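Local coordinates for CobC (Shigella flexneri 2a, PDB 6NRU), which probably removes the phosphate from adenosylcobalamin 5'-phosphate and from alpha-ribazole 5'-phosphate, the step that yields vitamin B12 or alpha-ribazole, at residues V176-S182 against V195-I201; E81-M85 against I149-V155. All coordinates share one frame; numbering follows the deposited sequence.

Interaction 1. Residues V176-S182 against V195-I201. With SO4 (sulfate ion), chain M.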
loop_
_atom_site.group_PDB
_atom_site.type_symbol
_atom_site.label_atom_id
_atom_site.label_comp_id
_atom_site.label_asym_id
_atom_site.label_seq_id
_atom_site.Cartn_x
_atom_site.Cartn_y
_atom_site.Cartn_z
ATOM N N VAL A 176 -1.862 2.900 -7.757
ATOM C CA VAL A 176 -2.814 3.193 -6.690
ATOM C C VAL A 176 -2.548 4.605 -6.187
ATOM O O VAL A 176 -1.441 4.914 -5.731
ATOM C CB VAL A 176 -2.716 2.166 -5.552
ATOM C CG1 VAL A 176 -3.636 2.556 -4.408
ATOM C CG2 VAL A 176 -3.063 0.776 -6.068
ATOM N N ASP A 177 -3.569 5.456 -6.253
ATOM C CA ASP A 177 -3.439 6.888 -6.034
ATOM C C ASP A 177 -3.757 7.280 -4.595
ATOM O O ASP A 177 -4.466 6.577 -3.871
ATOM C CB ASP A 177 -4.356 7.659 -6.983
ATOM C CG ASP A 177 -3.889 7.594 -8.412
ATOM O OD1 ASP A 177 -2.921 6.854 -8.689
ATOM O OD2 ASP A 177 -4.486 8.285 -9.259
ATOM N N GLN A 178 -3.226 8.433 -4.199
ATOM C CA GLN A 178 -3.482 8.998 -2.885
ATOM C C GLN A 178 -4.762 9.823 -2.910
ATOM O O GLN A 178 -5.097 10.459 -3.911
ATOM C CB GLN A 178 -2.301 9.857 -2.428
ATOM C CG GLN A 178 -1.036 9.048 -2.160
ATOM C CD GLN A 178 0.171 9.915 -1.868
ATOM O OE1 GLN A 178 0.369 10.957 -2.496
ATOM N NE2 GLN A 178 0.997 9.483 -0.920
ATOM N N GLY A 179 -5.484 9.799 -1.793
ATOM C CA GLY A 179 -6.785 10.426 -1.731
ATOM C C GLY A 179 -7.890 9.646 -2.403
ATOM O O GLY A 179 -9.002 10.170 -2.540
ATOM N N CYS A 180 -7.618 8.416 -2.829
ATOM C CA CYS A 180 -8.574 7.560 -3.510
ATOM C C CYS A 180 -8.729 6.251 -2.750
ATOM O O CYS A 180 -7.980 5.950 -1.819
ATOM C CB CYS A 180 -8.132 7.269 -4.949
ATOM S SG CYS A 180 -7.834 8.716 -5.984
ATOM N N TRP A 181 -9.713 5.463 -3.173
ATOM C CA TRP A 181 -9.938 4.139 -2.614
ATOM C C TRP A 181 -10.268 3.171 -3.741
ATOM O O TRP A 181 -10.833 3.557 -4.769
ATOM C CB TRP A 181 -11.062 4.151 -1.569
ATOM C CG TRP A 181 -12.384 4.588 -2.120
ATOM C CD1 TRP A 181 -12.864 5.865 -2.186
ATOM C CD2 TRP A 181 -13.397 3.748 -2.690
ATOM N NE1 TRP A 181 -14.114 5.870 -2.761
ATOM C CE2 TRP A 181 -14.463 4.584 -3.078
ATOM C CE3 TRP A 181 -13.506 2.370 -2.906
ATOM C CZ2 TRP A 181 -15.622 4.088 -3.671
ATOM C CZ3 TRP A 181 -14.658 1.880 -3.494
ATOM C CH2 TRP A 181 -15.701 2.737 -3.871
ATOM N N SER A 182 -9.896 1.908 -3.539
ATOM C CA SER A 182 -10.151 0.842 -4.496
ATOM C C SER A 182 -10.790 -0.338 -3.776
ATOM O O SER A 182 -10.739 -0.445 -2.549
ATOM C CB SER A 182 -8.862 0.395 -5.191
ATOM O OG SER A 182 -8.140 1.509 -5.677
ATOM N N VAL A 195 -13.369 -1.576 -8.344
ATOM C CA VAL A 195 -13.185 -0.130 -8.271
ATOM C C VAL A 195 -11.698 0.158 -8.134
ATOM O O VAL A 195 -10.997 -0.508 -7.365
ATOM C CB VAL A 195 -13.962 0.496 -7.091
ATOM C CG1 VAL A 195 -13.651 1.976 -6.983
ATOM C CG2 VAL A 195 -15.459 0.281 -7.244
ATOM N N LEU A 196 -11.213 1.149 -8.878
ATOM C CA LEU A 196 -9.815 1.553 -8.793
ATOM C C LEU A 196 -9.743 3.070 -8.751
ATOM O O LEU A 196 -10.232 3.740 -9.664
ATOM C CB LEU A 196 -8.998 1.011 -9.971
ATOM C CG LEU A 196 -7.483 1.194 -9.848
ATOM C CD1 LEU A 196 -6.916 0.307 -8.756
ATOM C CD2 LEU A 196 -6.791 0.909 -11.167
ATOM N N ASN A 197 -9.147 3.600 -7.682
ATOM C CA ASN A 197 -8.831 5.022 -7.553
ATOM C C ASN A 197 -10.084 5.889 -7.683
ATOM O O ASN A 197 -10.157 6.809 -8.498
ATOM C CB ASN A 197 -7.765 5.435 -8.570
ATOM C CG ASN A 197 -6.450 4.727 -8.343
ATOM O OD1 ASN A 197 -6.042 4.515 -7.204
ATOM N ND2 ASN A 197 -5.780 4.353 -9.426
ATOM N N SER A 198 -11.070 5.583 -6.851
ATOM C CA SER A 198 -12.298 6.357 -6.821
ATOM C C SER A 198 -12.208 7.472 -5.790
ATOM O O SER A 198 -11.544 7.346 -4.759
ATOM C CB SER A 198 -13.498 5.465 -6.506
ATOM O OG SER A 198 -14.654 6.246 -6.256
ATOM N N ARG A 199 -12.884 8.580 -6.089
ATOM C CA ARG A 199 -13.090 9.661 -5.133
ATOM C C ARG A 199 -14.572 9.882 -4.860
ATOM O O ARG A 199 -14.957 10.947 -4.368
ATOM C CB ARG A 199 -12.443 10.954 -5.627
ATOM C CG ARG A 199 -10.932 10.956 -5.539
ATOM C CD ARG A 199 -10.337 12.121 -6.307
ATOM N NE ARG A 199 -8.978 11.829 -6.745
ATOM C CZ ARG A 199 -7.890 12.099 -6.031
ATOM N NH1 ARG A 199 -8.003 12.672 -4.839
ATOM N NH2 ARG A 199 -6.690 11.794 -6.506
ATOM N N ALA A 200 -15.409 8.900 -5.178
ATOM C CA ALA A 200 -16.837 8.980 -4.929
ATOM C C ALA A 200 -17.183 8.337 -3.590
ATOM O O ALA A 200 -16.359 7.677 -2.953
ATOM C CB ALA A 200 -17.614 8.307 -6.059
ATOM N N ILE A 201 -18.428 8.545 -3.161
ATOM C CA ILE A 201 -18.913 7.912 -1.942
ATOM C C ILE A 201 -19.009 6.412 -2.169
ATOM O O ILE A 201 -19.586 5.954 -3.164
ATOM C CB ILE A 201 -20.268 8.504 -1.527
ATOM C CG1 ILE A 201 -20.111 9.971 -1.134
ATOM C CG2 ILE A 201 -20.871 7.714 -0.376
ATOM C CD1 ILE A 201 -21.403 10.625 -0.702
HETATM S S SO4 M . -6.193 15.746 -3.244
HETATM O O1 SO4 M . -6.255 14.291 -3.146
HETATM O O2 SO4 M . -4.855 16.145 -3.666
HETATM O O3 SO4 M . -7.166 16.211 -4.226
HETATM O O4 SO4 M . -6.489 16.345 -1.944
HETATM O O HOH W 1 -5.165 10.729 -8.957
HETATM O O HOH W 2 -6.875 3.654 -4.521
#
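Trp-181 lays one ring face over Val-195 and Ser-198. CG1 of Val-195 sits above the six-membered ring, 4.0 Å from its centroid. CB of Ser-198 makes the matching CH-pi contact with the five-membered ring. A chi1 of 61° tucks the indole CG between the residue's own N and C, and the ring lies across the neighbouring strand. Its NE1 then points at Ala-200 O, 2.9 Å away and in the ring plane, which fixes the rotation of the indole. Ser-198 OG accepts from Ala-200 N in an ST turn that shapes this acceptor loop. The backbones of Trp-181 and Ser-198 form an antiparallel hydrogen-bonded pair. Trp-181 is opposed by two residues, Asn-197 and Ser-198, as in a G1 beta bulge.

The Asn-197 amide is stacked on the Asp-177 carboxylate, with planes 15° apart. Its OD1 takes the N-H of Asp-177 at 2.8 Å, from above the carbonyl plane, and also accepts a hydrogen bond from a water that is bonded to Ser-182 OG as well. Its ND2 is held by Arg-175 O. The backbone N of Asn-197 donates to Ser-182 OG at 3.1 Å.

SG of Cys-180 lies over one face of the Arg-199 guanidinium, 3.3 Å from NH2. A second water joins that NH2 to Asp-177 OD2, while NH1 donates to a sulfate also held by Arg-33 and Gln-37.

The contact closes the open end of the hairpin of strands 181-187 and 190-198. Strand 5-10 pairs with the inner strand, helix 32-44 packs on Trp-181, and Leu-196 reaches helix 153-163.

Interaction 2. Residues E81-M85 against I149-V155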
loop_
_atom_site.group_PDB
_atom_site.type_symbol
_atom_site.label_atom_id
_atom_site.label_comp_id
_atom_site.label_asym_id
_atom_site.label_seq_id
_atom_site.Cartn_x
_atom_site.Cartn_y
_atom_site.Cartn_z
ATOM N N GLU A 81 3.532 -7.642 6.750
ATOM C CA GLU A 81 3.589 -7.950 5.327
ATOM C C GLU A 81 3.093 -6.791 4.477
ATOM O O GLU A 81 3.504 -6.671 3.318
ATOM C CB GLU A 81 2.772 -9.208 5.024
ATOM C CG GLU A 81 3.474 -10.519 5.365
ATOM C CD GLU A 81 3.512 -10.802 6.857
ATOM O OE1 GLU A 81 2.806 -10.103 7.616
ATOM O OE2 GLU A 81 4.256 -11.719 7.272
ATOM N N LEU A 82 2.233 -5.935 5.029
ATOM C CA LEU A 82 1.712 -4.771 4.324
ATOM C C LEU A 82 2.682 -3.598 4.314
ATOM O O LEU A 82 2.348 -2.546 3.756
ATOM C CB LEU A 82 0.383 -4.329 4.948
ATOM C CG LEU A 82 -0.808 -5.270 4.752
ATOM C CD1 LEU A 82 -2.012 -4.818 5.562
ATOM C CD2 LEU A 82 -1.167 -5.381 3.280
ATOM N N ASN A 83 3.864 -3.750 4.906
ATOM C CA ASN A 83 4.820 -2.658 4.983
ATOM C C ASN A 83 5.375 -2.303 3.611
ATOM O O ASN A 83 5.449 -3.138 2.707
ATOM C CB ASN A 83 5.983 -3.022 5.903
ATOM C CG ASN A 83 5.588 -3.045 7.353
ATOM O OD1 ASN A 83 4.503 -2.594 7.716
ATOM N ND2 ASN A 83 6.469 -3.566 8.199
ATOM N N GLU A 84 5.781 -1.044 3.473
ATOM C CA GLU A 84 6.533 -0.623 2.303
ATOM C C GLU A 84 7.826 -1.424 2.205
ATOM O O GLU A 84 8.335 -1.950 3.199
ATOM C CB GLU A 84 6.831 0.878 2.388
ATOM C CG GLU A 84 7.537 1.484 1.181
ATOM C CD GLU A 84 6.796 1.241 -0.120
ATOM O OE1 GLU A 84 7.059 0.213 -0.778
ATOM O OE2 GLU A 84 5.950 2.082 -0.485
HETATM N N MSE A 85 8.341 -1.542 0.986
HETATM C CA MSE A 85 9.640 -2.154 0.762
HETATM C C MSE A 85 10.701 -1.418 1.566
HETATM O O MSE A 85 10.654 -0.194 1.684
HETATM C CB MSE A 85 9.988 -2.130 -0.724
HETATM C CG MSE A 85 10.947 -3.215 -1.158
HETATM SE SE MSE A 85 11.224 -3.194 -3.089
HETATM C CE MSE A 85 12.829 -2.091 -3.146
ATOM N N ILE A 149 -7.987 -2.274 3.834
ATOM C CA ILE A 149 -6.538 -2.430 3.843
ATOM C C ILE A 149 -5.907 -1.061 3.636
ATOM O O ILE A 149 -6.138 -0.414 2.606
ATOM C CB ILE A 149 -6.064 -3.418 2.768
ATOM C CG1 ILE A 149 -6.624 -4.811 3.052
ATOM C CG2 ILE A 149 -4.544 -3.443 2.703
ATOM C CD1 ILE A 149 -6.065 -5.882 2.148
ATOM N N VAL A 150 -5.113 -0.623 4.608
ATOM C CA VAL A 150 -4.387 0.641 4.540
ATOM C C VAL A 150 -2.912 0.304 4.373
ATOM O O VAL A 150 -2.280 -0.238 5.290
ATOM C CB VAL A 150 -4.620 1.508 5.785
ATOM C CG1 VAL A 150 -4.011 2.887 5.590
ATOM C CG2 VAL A 150 -6.109 1.610 6.097
ATOM N N SER A 151 -2.357 0.624 3.205
ATOM C CA SER A 151 -0.982 0.249 2.906
ATOM C C SER A 151 -0.317 1.259 1.979
ATOM O O SER A 151 -0.576 2.465 2.072
ATOM C CB SER A 151 -0.934 -1.151 2.289
ATOM O OG SER A 151 0.389 -1.658 2.277
ATOM N N HIS A 152 0.531 0.772 1.076
ATOM C CA HIS A 152 1.386 1.611 0.251
ATOM C C HIS A 152 1.195 1.270 -1.218
ATOM O O HIS A 152 0.541 0.287 -1.577
ATOM C CB HIS A 152 2.857 1.450 0.651
ATOM C CG HIS A 152 3.093 1.584 2.122
ATOM N ND1 HIS A 152 3.443 2.779 2.712
ATOM C CD2 HIS A 152 3.013 0.678 3.125
ATOM C CE1 HIS A 152 3.576 2.602 4.014
ATOM N NE2 HIS A 152 3.320 1.336 4.291
ATOM N N GLN A 153 1.793 2.103 -2.071
ATOM C CA GLN A 153 1.595 1.978 -3.511
ATOM C C GLN A 153 2.131 0.650 -4.037
ATOM O O GLN A 153 1.455 -0.046 -4.803
ATOM C CB GLN A 153 2.263 3.155 -4.224
ATOM C CG GLN A 153 1.594 3.564 -5.520
ATOM C CD GLN A 153 1.743 2.514 -6.597
ATOM O OE1 GLN A 153 0.782 2.176 -7.288
ATOM N NE2 GLN A 153 2.954 1.980 -6.738
ATOM N N GLY A 154 3.351 0.285 -3.638
ATOM C CA GLY A 154 3.936 -0.952 -4.128
ATOM C C GLY A 154 3.211 -2.188 -3.631
ATOM O O GLY A 154 3.052 -3.162 -4.369
ATOM N N VAL A 155 2.757 -2.164 -2.377
ATOM C CA VAL A 155 2.056 -3.314 -1.811
ATOM C C VAL A 155 0.704 -3.499 -2.484
ATOM O O VAL A 155 0.357 -4.600 -2.927
ATOM C CB VAL A 155 1.895 -3.149 -0.289
ATOM C CG1 VAL A 155 1.008 -4.248 0.270
ATOM C CG2 VAL A 155 3.249 -3.143 0.397
#
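His-152 carries CB of Glu-84 over the centre of one ring face, 3.8 Å from the centroid and 6° off the normal. Leu-82 O lies at the ring edge, in its plane, 3.4 Å from CD2. NE2 of the ring is hydrogen-bonded to Ser-56, and the ring also meets that of His-11, the probable phosphohistidine. His-152 therefore touches both residues that are probably catalytic, Glu-84 and His-11.

The Glu-84 carboxylate is turned about 50° from the imidazole plane. CG is anti to the backbone N (chi1 -176°) and the chain bends at chi2, which brings OE2 alongside His-152 CB at 3.4 Å. OE1 curls back to the chain and accepts from the backbone N of Met-85, which is a selenomethionine, on its anti side at 2.8 Å. This bond helps set the carboxylate of the likely proton donor/acceptor.

Leu-82 O also receives the Ser-151 hydroxyl, 2.6 Å from OG, in the carbonyl plane and on a lone pair. One carbonyl is therefore met by both the serine and the histidine edge. Beyond it, CD2 of Leu-82 touches CG2 of Ile-149 and CG1 of Val-155, each at 3.9 Å. The leucine crosses both partners at about a right angle.

His-152 is the N-cap of helix 153-163, at the switch from strand 146-151 to that helix. Residues 81-85, which follow strand 76-78, pass alongside this strand-to-helix junction. Strand 5-10 runs beside strand 146-151, Phe-134 and Phe-127 of helix 124-136 cover Ile-149 and Val-155, and helix 59-69 touches Val-150 and His-152.

The two contacts lie in series: both segments of interaction 2 come before those of interaction 1. Their centres are about 16 Å apart. Helix 153-163, which starts in interaction 2, is followed in chain order by strand 181-187 of interaction 1. Both reach the same mixed sheet, with strand 5-10 lying between strands 146-151 and 181-187. They touch directly where Val-176 N meets Gln-153 OE1 at 2.8 Å, probably a hydrogen bond. Interaction 2 lies near the centre of the chain and contains Glu-84. Interaction 1 is at the hairpin edge, yet its Gln-178 side chain comes within about 4 Å of that of His-11. Interaction 2 thus forms part of the probable active site, and interaction 1 reaches it through Gln-178.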